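Putative NAD dependent dehydrogenase (Micromonospora echinospora, PDB 6NOR) probably acts as an NAD-dependent oxidoreductase in gentamicin biosynthesis, binding NAD in its Rossmann-fold domain. Local coordinates at residues Val218-Arg223 against Gly235-Glu240. Residues are numbered along the deposited sequence; the frame is centred on the assembly and turned at random.
Sequences VTACTR and GVVLIE
T219 and L238 face each other as a hydrogen-bonded pair of an antiparallel hairpin, and each uses both its backbone N and its O on the other. T219 N reaches L238 O at 2.8 Å, in the carbonyl plane; the return bond from L238 N to T219 O is shorter, 2.6 Å, with the donor tilted 19° from the plane of T219's own carbonyl. Two residues on, C221 and V236 repeat the reciprocal pair, N to O at 3.0 Å both ways. All four carbonyl oxygens also take a CA-H...O contact from the other strand, V218 CA to L238 O and G235 CA to C221 O among them.

The residues between and beside these pairs bond outward: A220 N to S350 OG on helix 334-353, and the backbones of V218, G235 and V237 to those of V357, V251 and C249. With CG1 anti to the backbone N in both valines (chi1 175° and -175°), V218 CG1 and V237 CG1 are brought together at 3.5 Å, the two side chains crossing at a slant. V218 and A220 pack on A347 of helix 334-353, V237 on L195, and T219, V236 and L238 largely against a second subunit, T219 touching T219 of that chain. Backbone polar groups thus hold this hairpin of the C-terminal domain together and join it to its neighbours, while its side chains pack against helices and the second subunit.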
loop_
_atom_site.group_PDB
_atom_site.type_symbol
_atom_site.label_atom_id
_atom_site.label_comp_id
_atom_site.label_asym_id
_atom_site.label_seq_id
_atom_site.Cartn_x
_atom_site.Cartn_y
_atom_site.Cartn_z
ATOM N N VAL A 218 2.108 -20.058 27.467
ATOM C CA VAL A 218 1.800 -20.273 26.071
ATOM C C VAL A 218 0.404 -20.862 25.946
ATOM O O VAL A 218 -0.007 -21.680 26.767
ATOM C CB VAL A 218 2.832 -21.220 25.401
ATOM C CG1 VAL A 218 2.445 -21.529 23.993
ATOM C CG2 VAL A 218 4.218 -20.595 25.400
ATOM N N THR A 219 -0.338 -20.419 24.936
ATOM C CA THR A 219 -1.604 -21.032 24.560
ATOM C C THR A 219 -1.575 -21.263 23.055
ATOM O O THR A 219 -1.039 -20.457 22.324
ATOM C CB THR A 219 -2.802 -20.142 24.941
ATOM O OG1 THR A 219 -2.578 -19.549 26.228
ATOM C CG2 THR A 219 -4.078 -20.945 24.973
ATOM N N ALA A 220 -2.138 -22.358 22.579
ATOM C CA ALA A 220 -2.046 -22.656 21.159
ATOM C C ALA A 220 -3.234 -23.435 20.637
ATOM O O ALA A 220 -3.871 -24.170 21.359
ATOM C CB ALA A 220 -0.755 -23.425 20.847
ATOM N N CYS A 221 -3.496 -23.265 19.354
ATOM C CA CYS A 221 -4.520 -23.994 18.664
ATOM C C CYS A 221 -3.923 -24.490 17.346
ATOM O O CYS A 221 -3.190 -23.755 16.701
ATOM C CB CYS A 221 -5.741 -23.078 18.429
ATOM S SG CYS A 221 -7.306 -23.920 18.340
ATOM N N THR A 222 -4.200 -25.736 16.960
ATOM C CA THR A 222 -3.766 -26.258 15.660
ATOM C C THR A 222 -4.867 -27.003 14.921
ATOM O O THR A 222 -5.773 -27.544 15.530
ATOM C CB THR A 222 -2.566 -27.227 15.795
ATOM O OG1 THR A 222 -2.958 -28.363 16.568
ATOM C CG2 THR A 222 -1.384 -26.563 16.467
ATOM N N ARG A 223 -4.779 -27.037 13.599
ATOM C CA ARG A 223 -5.654 -27.896 12.796
ATOM C C ARG A 223 -4.878 -28.582 11.698
ATOM O O ARG A 223 -3.927 -28.043 11.174
ATOM C CB ARG A 223 -6.796 -27.118 12.141
ATOM C CG ARG A 223 -7.731 -26.416 13.083
ATOM C CD ARG A 223 -8.727 -27.339 13.766
ATOM N NE ARG A 223 -9.450 -26.623 14.822
ATOM C CZ ARG A 223 -9.043 -26.561 16.090
ATOM N NH1 ARG A 223 -7.928 -27.176 16.463
ATOM N NH2 ARG A 223 -9.743 -25.887 16.989
ATOM N N GLY A 235 -1.596 -23.074 12.768
ATOM C CA GLY A 235 -1.499 -22.918 14.194
ATOM C C GLY A 235 -1.452 -21.463 14.584
ATOM O O GLY A 235 -0.980 -20.604 13.829
ATOM N N VAL A 236 -1.962 -21.196 15.776
ATOM C CA VAL A 236 -1.859 -19.891 16.377
ATOM C C VAL A 236 -1.367 -20.090 17.800
ATOM O O VAL A 236 -1.896 -20.886 18.545
ATOM C CB VAL A 236 -3.200 -19.138 16.369
ATOM C CG1 VAL A 236 -2.998 -17.712 16.837
ATOM C CG2 VAL A 236 -3.799 -19.135 14.985
ATOM N N VAL A 237 -0.325 -19.373 18.153
ATOM C CA VAL A 237 0.215 -19.399 19.489
ATOM C C VAL A 237 0.016 -18.049 20.162
ATOM O O VAL A 237 0.405 -17.026 19.626
ATOM C CB VAL A 237 1.715 -19.724 19.479
ATOM C CG1 VAL A 237 2.255 -19.873 20.907
ATOM C CG2 VAL A 237 1.985 -20.976 18.653
ATOM N N LEU A 238 -0.581 -18.054 21.343
ATOM C CA LEU A 238 -0.587 -16.872 22.183
ATOM C C LEU A 238 0.510 -17.014 23.226
ATOM O O LEU A 238 0.465 -17.909 24.064
ATOM C CB LEU A 238 -1.954 -16.669 22.845
ATOM C CG LEU A 238 -3.126 -16.630 21.852
ATOM C CD1 LEU A 238 -4.437 -16.351 22.558
ATOM C CD2 LEU A 238 -2.864 -15.615 20.742
ATOM N N ILE A 239 1.506 -16.136 23.153
ATOM C CA ILE A 239 2.609 -16.135 24.095
ATOM C C ILE A 239 2.466 -15.037 25.137
ATOM O O ILE A 239 2.269 -13.875 24.800
ATOM C CB ILE A 239 3.947 -15.930 23.383
ATOM C CG1 ILE A 239 4.135 -16.958 22.280
ATOM C CG2 ILE A 239 5.111 -16.026 24.354
ATOM C CD1 ILE A 239 5.378 -16.678 21.464
ATOM N N GLU A 240 2.588 -15.400 26.406
ATOM C CA GLU A 240 2.617 -14.398 27.456
ATOM C C GLU A 240 4.056 -14.196 27.916
ATOM O O GLU A 240 4.636 -15.062 28.549
ATOM C CB GLU A 240 1.719 -14.815 28.615
ATOM C CG GLU A 240 1.804 -13.940 29.849
ATOM C CD GLU A 240 0.875 -14.421 30.962
ATOM O OE1 GLU A 240 1.276 -14.363 32.147
ATOM O OE2 GLU A 240 -0.254 -14.864 30.648
#